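Local atomic coordinates of tRNA nucleotidyl transferase-related protein (Thermotoga maritima, PDB entry 3H38), a protein that probably adds C and A nucleotides from CTP and ATP to the 3' end of tRNA, as a magnesium-dependent class II CCA-adding enzyme, through this C-terminal part of the longer protein. Residues L200-E210 with Q239-F247. Residues are numbered along the deposited sequence; the frame is centred on the assembly and turned at random.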
ATOM      1  N   LEU A 200     -16.530  13.637  -7.023  1.00 36.11           N
ATOM      2  CA  LEU A 200     -15.522  12.639  -7.362  1.00 30.09           C
ATOM      3  C   LEU A 200     -15.601  12.287  -8.850  1.00 39.64           C
ATOM      4  O   LEU A 200     -14.583  12.277  -9.554  1.00 38.73           O
ATOM      5  CB  LEU A 200     -15.730  11.394  -6.469  1.00 30.70           C
ATOM      6  CG  LEU A 200     -14.657  10.291  -6.395  1.00 39.03           C
ATOM      7  CD1 LEU A 200     -14.487   9.692  -5.005  1.00 34.51           C
ATOM      8  CD2 LEU A 200     -14.935   9.184  -7.406  1.00 26.70           C
ATOM      9  N   LYS A 201     -16.819  12.030  -9.327  1.00 41.98           N
ATOM     10  CA  LYS A 201     -17.054  11.614 -10.708  1.00 41.18           C
ATOM     11  C   LYS A 201     -16.663  12.685 -11.709  1.00 40.81           C
ATOM     12  O   LYS A 201     -16.130  12.383 -12.789  1.00 39.57           O
ATOM     13  CB  LYS A 201     -18.531  11.277 -10.931  1.00 42.99           C
ATOM     14  CG  LYS A 201     -19.038  10.050 -10.196  1.00 52.09           C
ATOM     15  CD  LYS A 201     -20.323   9.543 -10.847  1.00 47.57           C
ATOM     16  CE  LYS A 201     -21.065   8.530  -9.985  1.00 45.61           C
ATOM     17  NZ  LYS A 201     -22.180   7.920 -10.765  1.00 57.68           N
ATOM     18  N   GLN A 202     -16.974  13.933 -11.370  1.00 35.16           N
ATOM     19  CA  GLN A 202     -16.641  15.067 -12.242  1.00 43.96           C
ATOM     20  C   GLN A 202     -15.139  15.109 -12.444  1.00 35.55           C
ATOM     21  O   GLN A 202     -14.647  15.116 -13.577  1.00 35.98           O
ATOM     22  CB  GLN A 202     -17.133  16.395 -11.645  1.00 44.38           C
ATOM     23  CG  GLN A 202     -18.648  16.520 -11.568  1.00 55.63           C
ATOM     24  CD  GLN A 202     -19.123  17.873 -11.022  1.00 65.64           C
ATOM     25  OE1 GLN A 202     -20.294  18.227 -11.161  1.00 74.81           O
ATOM     26  NE2 GLN A 202     -18.221  18.628 -10.401  1.00 58.28           N
ATOM     27  N   ALA A 203     -14.424  15.106 -11.319  1.00 34.56           N
ATOM     28  CA  ALA A 203     -12.965  15.170 -11.305  1.00 31.64           C
ATOM     29  C   ALA A 203     -12.382  14.035 -12.131  1.00 26.37           C
ATOM     30  O   ALA A 203     -11.480  14.241 -12.923  1.00 27.92           O
ATOM     31  CB  ALA A 203     -12.446  15.093  -9.866  1.00 19.17           C
ATOM     32  N   VAL A 204     -12.913  12.832 -11.945  1.00 35.04           N
ATOM     33  CA  VAL A 204     -12.420  11.678 -12.691  1.00 33.65           C
ATOM     34  C   VAL A 204     -12.626  11.897 -14.169  1.00 33.12           C
ATOM     35  O   VAL A 204     -11.685  11.812 -14.949  1.00 43.88           O
ATOM     36  CB  VAL A 204     -13.073  10.363 -12.247  1.00 29.93           C
ATOM     37  CG1 VAL A 204     -12.829   9.231 -13.290  1.00 23.34           C
ATOM     38  CG2 VAL A 204     -12.558   9.975 -10.870  1.00 27.62           C
ATOM     39  N   GLU A 205     -13.848  12.218 -14.558  1.00 32.51           N
ATOM     40  CA  GLU A 205     -14.122  12.340 -15.983  1.00 26.68           C
ATOM     41  C   GLU A 205     -13.729  13.679 -16.617  1.00 41.50           C
ATOM     42  O   GLU A 205     -13.975  13.881 -17.804  1.00 43.92           O
ATOM     43  CB  GLU A 205     -15.583  12.016 -16.281  1.00 40.00           C
ATOM     44  CG  GLU A 205     -16.589  13.106 -15.965  1.00 55.34           C
ATOM     45  CD  GLU A 205     -17.978  12.743 -16.491  1.00 71.13           C
ATOM     46  OE1 GLU A 205     -18.661  11.901 -15.861  1.00 65.81           O
ATOM     47  OE2 GLU A 205     -18.384  13.290 -17.542  1.00 81.99           O
ATOM     48  N   GLU A 206     -13.123  14.592 -15.859  1.00 43.64           N
ATOM     49  CA  GLU A 206     -12.595  15.816 -16.478  1.00 38.20           C
ATOM     50  C   GLU A 206     -11.067  15.878 -16.560  1.00 37.83           C
ATOM     51  O   GLU A 206     -10.518  16.931 -16.879  1.00 43.24           O
ATOM     52  CB  GLU A 206     -13.116  17.079 -15.790  1.00 37.31           C
ATOM     53  CG  GLU A 206     -14.597  17.360 -15.956  1.00 44.51           C
ATOM     54  CD  GLU A 206     -15.094  18.445 -14.987  1.00 56.66           C
ATOM     55  OE1 GLU A 206     -16.324  18.548 -14.780  1.00 63.99           O
ATOM     56  OE2 GLU A 206     -14.255  19.193 -14.425  1.00 54.79           O
ATOM     57  N   GLY A 207     -10.382  14.776 -16.251  1.00 39.18           N
ATOM     58  CA  GLY A 207      -8.943  14.673 -16.483  1.00 24.52           C
ATOM     59  C   GLY A 207      -8.048  14.956 -15.296  1.00 21.19           C
ATOM     60  O   GLY A 207      -6.838  15.114 -15.415  1.00 44.80           O
ATOM     61  N   TYR A 208      -8.629  14.984 -14.122  1.00 29.65           N
ATOM     62  CA  TYR A 208      -7.859  15.462 -12.985  1.00 41.23           C
ATOM     63  C   TYR A 208      -6.755  14.519 -12.497  1.00 40.12           C
ATOM     64  O   TYR A 208      -5.667  14.977 -12.115  1.00 39.58           O
ATOM     65  CB  TYR A 208      -8.777  16.026 -11.896  1.00 33.49           C
ATOM     66  CG  TYR A 208      -9.255  17.412 -12.291  1.00 31.81           C
ATOM     67  CD1 TYR A 208      -8.363  18.483 -12.346  1.00 30.91           C
ATOM     68  CD2 TYR A 208     -10.576  17.645 -12.650  1.00 30.86           C
ATOM     69  CE1 TYR A 208      -8.787  19.759 -12.717  1.00 34.43           C
ATOM     70  CE2 TYR A 208     -11.010  18.913 -13.027  1.00 40.32           C
ATOM     71  CZ  TYR A 208     -10.109  19.968 -13.057  1.00 45.23           C
ATOM     72  OH  TYR A 208     -10.530  21.226 -13.440  1.00 49.73           O
ATOM     73  N   LEU A 209      -7.020  13.218 -12.587  1.00 32.65           N
ATOM     74  CA  LEU A 209      -6.029  12.198 -12.279  1.00 28.38           C
ATOM     75  C   LEU A 209      -4.776  12.372 -13.161  1.00 43.98           C
ATOM     76  O   LEU A 209      -3.655  12.460 -12.649  1.00 47.01           O
ATOM     77  CB  LEU A 209      -6.648  10.801 -12.437  1.00 35.53           C
ATOM     78  CG  LEU A 209      -7.295  10.053 -11.243  1.00 29.26           C
ATOM     79  CD1 LEU A 209      -7.505  10.911 -10.039  1.00 33.15           C
ATOM     80  CD2 LEU A 209      -8.592   9.356 -11.633  1.00 26.14           C
ATOM     81  N   GLU A 210      -4.965  12.454 -14.480  1.00 38.52           N
ATOM     82  CA  GLU A 210      -3.845  12.706 -15.380  1.00 39.33           C
ATOM     83  C   GLU A 210      -3.131  13.991 -15.046  1.00 44.23           C
ATOM     84  O   GLU A 210      -1.928  14.111 -15.288  1.00 45.19           O
ATOM     85  CB  GLU A 210      -4.285  12.787 -16.838  1.00 28.91           C
ATOM     86  CG  GLU A 210      -5.741  13.005 -16.999  1.00 50.49           C
ATOM     87  CD  GLU A 210      -6.488  11.722 -16.778  1.00 53.53           C
ATOM     88  OE1 GLU A 210      -7.653  11.744 -16.328  1.00 50.92           O
ATOM     89  OE2 GLU A 210      -5.872  10.684 -17.047  1.00 54.46           O
ATOM     90  N   GLN A 239     -15.687   0.818 -10.577  1.00 23.48           N
ATOM     91  CA  GLN A 239     -17.025   1.332 -10.573  1.00 25.98           C
ATOM     92  C   GLN A 239     -17.003   2.782 -10.893  1.00 33.09           C
ATOM     93  O   GLN A 239     -17.921   3.286 -11.448  1.00 32.56           O
ATOM     94  CB  GLN A 239     -17.623   1.209  -9.211  1.00 34.41           C
ATOM     95  CG  GLN A 239     -18.457   0.047  -9.001  1.00 52.94           C
ATOM     96  CD  GLN A 239     -19.096   0.055  -7.651  1.00 64.45           C
ATOM     97  OE1 GLN A 239     -19.800   0.984  -7.299  1.00 56.43           O
ATOM     98  NE2 GLN A 239     -18.860  -0.991  -6.886  1.00 54.99           N
ATOM     99  N   PHE A 240     -15.959   3.460 -10.463  1.00 37.04           N
ATOM    100  CA  PHE A 240     -15.847   4.904 -10.681  1.00 44.76           C
ATOM    101  C   PHE A 240     -15.080   5.270 -11.943  1.00 48.04           C
ATOM    102  O   PHE A 240     -14.871   6.448 -12.214  1.00 52.46           O
ATOM    103  CB  PHE A 240     -15.206   5.601  -9.475  1.00 44.82           C
ATOM    104  CG  PHE A 240     -16.162   5.849  -8.326  1.00 41.98           C
ATOM    105  CD1 PHE A 240     -17.423   6.383  -8.554  1.00 37.51           C
ATOM    106  CD2 PHE A 240     -15.793   5.556  -7.020  1.00 31.39           C
ATOM    107  CE1 PHE A 240     -18.298   6.630  -7.497  1.00 36.41           C
ATOM    108  CE2 PHE A 240     -16.656   5.796  -5.978  1.00 31.67           C
ATOM    109  CZ  PHE A 240     -17.917   6.338  -6.219  1.00 33.98           C
ATOM    110  N   ASP A 241     -14.653   4.264 -12.700  1.00 40.55           N
ATOM    111  CA  ASP A 241     -13.862   4.483 -13.911  1.00 42.21           C
ATOM    112  C   ASP A 241     -12.455   4.991 -13.661  1.00 39.73           C
ATOM    113  O   ASP A 241     -11.823   5.522 -14.562  1.00 43.15           O
ATOM    114  CB  ASP A 241     -14.577   5.444 -14.859  1.00 49.52           C
ATOM    115  CG  ASP A 241     -15.795   4.817 -15.503  1.00 47.52           C
ATOM    116  OD1 ASP A 241     -16.801   5.528 -15.719  1.00 40.17           O
ATOM    117  OD2 ASP A 241     -15.749   3.600 -15.774  1.00 58.26           O
ATOM    118  N   VAL A 242     -11.955   4.825 -12.444  1.00 44.49           N
ATOM    119  CA  VAL A 242     -10.634   5.358 -12.089  1.00 38.00           C
ATOM    120  C   VAL A 242      -9.510   4.607 -12.788  1.00 36.40           C
ATOM    121  O   VAL A 242      -8.567   5.217 -13.315  1.00 36.84           O
ATOM    122  CB  VAL A 242     -10.390   5.279 -10.561  1.00 30.06           C
ATOM    123  CG1 VAL A 242      -8.928   5.474 -10.222  1.00 20.68           C
ATOM    124  CG2 VAL A 242     -11.282   6.260  -9.815  1.00 29.52           C
ATOM    125  N   ILE A 243      -9.605   3.278 -12.797  1.00 24.72           N
ATOM    126  CA  ILE A 243      -8.492   2.480 -13.291  1.00 24.85           C
ATOM    127  C   ILE A 243      -8.026   2.923 -14.674  1.00 35.85           C
ATOM    128  O   ILE A 243      -6.824   3.056 -14.902  1.00 43.52           O
ATOM    129  CB  ILE A 243      -8.811   0.999 -13.381  1.00 32.63           C
ATOM    130  CG1 ILE A 243      -9.293   0.470 -12.039  1.00 28.33           C
ATOM    131  CG2 ILE A 243      -7.579   0.254 -13.880  1.00 34.03           C
ATOM    132  CD1 ILE A 243      -9.730  -0.959 -12.063  1.00 35.32           C
ATOM    133  N   LYS A 244      -8.969   3.139 -15.591  1.00 33.26           N
ATOM    134  CA  LYS A 244      -8.612   3.527 -16.960  1.00 36.29           C
ATOM    135  C   LYS A 244      -7.940   4.913 -17.057  1.00 42.11           C
ATOM    136  O   LYS A 244      -7.059   5.122 -17.901  1.00 33.12           O
ATOM    137  CB  LYS A 244      -9.812   3.402 -17.918  1.00 38.73           C
ATOM    138  CG  LYS A 244     -10.522   4.708 -18.284  1.00 51.11           C
ATOM    139  CD  LYS A 244     -11.830   4.935 -17.500  1.00 57.42           C
ATOM    140  CE  LYS A 244     -13.085   4.844 -18.384  1.00 58.00           C
ATOM    141  NZ  LYS A 244     -13.614   3.449 -18.540  1.00 65.55           N
ATOM    142  N   HIS A 245      -8.346   5.852 -16.196  1.00 40.10           N
ATOM    143  CA  HIS A 245      -7.673   7.149 -16.122  1.00 26.49           C
ATOM    144  C   HIS A 245      -6.325   7.043 -15.439  1.00 34.18           C
ATOM    145  O   HIS A 245      -5.489   7.938 -15.560  1.00 42.94           O
ATOM    146  CB  HIS A 245      -8.506   8.170 -15.376  1.00 23.91           C
ATOM    147  CG  HIS A 245      -9.695   8.647 -16.141  1.00 32.54           C
ATOM    148  ND1 HIS A 245      -9.597   9.563 -17.157  1.00 41.13           N
ATOM    149  CD2 HIS A 245     -11.011   8.351 -16.010  1.00 38.93           C
ATOM    150  CE1 HIS A 245     -10.810   9.812 -17.639  1.00 45.39           C
ATOM    151  NE2 HIS A 245     -11.680   9.086 -16.960  1.00 45.71           N
ATOM    152  N   LEU A 246      -6.104   5.970 -14.696  1.00 32.54           N
ATOM    153  CA  LEU A 246      -4.758   5.744 -14.175  1.00 33.90           C
ATOM    154  C   LEU A 246      -3.886   5.044 -15.238  1.00 35.43           C
ATOM    155  O   LEU A 246      -2.710   5.384 -15.424  1.00 32.63           O
ATOM    156  CB  LEU A 246      -4.787   4.948 -12.858  1.00 18.13           C
ATOM    157  CG  LEU A 246      -5.558   5.570 -11.693  1.00 26.64           C
ATOM    158  CD1 LEU A 246      -5.384   4.755 -10.422  1.00 21.79           C
ATOM    159  CD2 LEU A 246      -5.102   7.020 -11.463  1.00 33.67           C
ATOM    160  N   PHE A 247      -4.489   4.085 -15.937  1.00 32.47           N
ATOM    161  CA  PHE A 247      -3.794   3.263 -16.936  1.00 45.22           C
ATOM    162  C   PHE A 247      -4.677   3.163 -18.162  1.00 55.80           C
ATOM    163  O   PHE A 247      -5.649   2.416 -18.177  1.00 53.60           O
ATOM    164  CB  PHE A 247      -3.504   1.863 -16.399  1.00 36.40           C
ATOM    165  CG  PHE A 247      -3.003   1.862 -14.999  1.00 42.00           C
ATOM    166  CD1 PHE A 247      -3.875   1.694 -13.945  1.00 37.99           C
ATOM    167  CD2 PHE A 247      -1.664   2.099 -14.731  1.00 47.48           C
ATOM    168  CE1 PHE A 247      -3.412   1.734 -12.637  1.00 36.72           C
ATOM    169  CE2 PHE A 247      -1.196   2.147 -13.435  1.00 42.04           C
ATOM    170  CZ  PHE A 247      -2.071   1.954 -12.379  1.00 33.07           C
TER
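With CG anti to the carbonyl carbon (chi1 -72°), the imidazole of His245 meets Val204, whose CG1, anti to its own backbone N, lies 3.4 Å from His245 CD2. Val204 O sits over the centre of one ring face, too poorly angled for a hydrogen bond. From an oblique position Glu210 OE1 accepts a weak, bent bond from His245 ND1 (3.0 Å, 122° at the hydrogen), the carboxylate turned 57° from the ring plane. Replacing His245 with an alanine is likely to leave Glu210 without this donor and open a gap beside Val204 CG1. The neighbouring pairs illustrate how mostly apolar side chains join a helix to the turn and short helix opposite. Leu200 CD2 makes a CH-pi contact over one face of Phe240, 3.7 Å from the ring centroid, while the CE of Lys201 borders the ring's edge. Further along, Leu209 CG rests 3.7 Å from Leu246 CD2, and Leu209 CD2 meets Val242 CG1. Ile178 of helix 177-187, which carries several nucleotide-binding arginines, touches both Leu209 and Val242. Asp241, closing the preceding helix in a Schellman motif, turns the chain into helix 242-246, roughly parallel to helix 200-205 within the largely helical region matching the probable RNA-binding family of poly(A) polymerase-like nucleotidyltransferases.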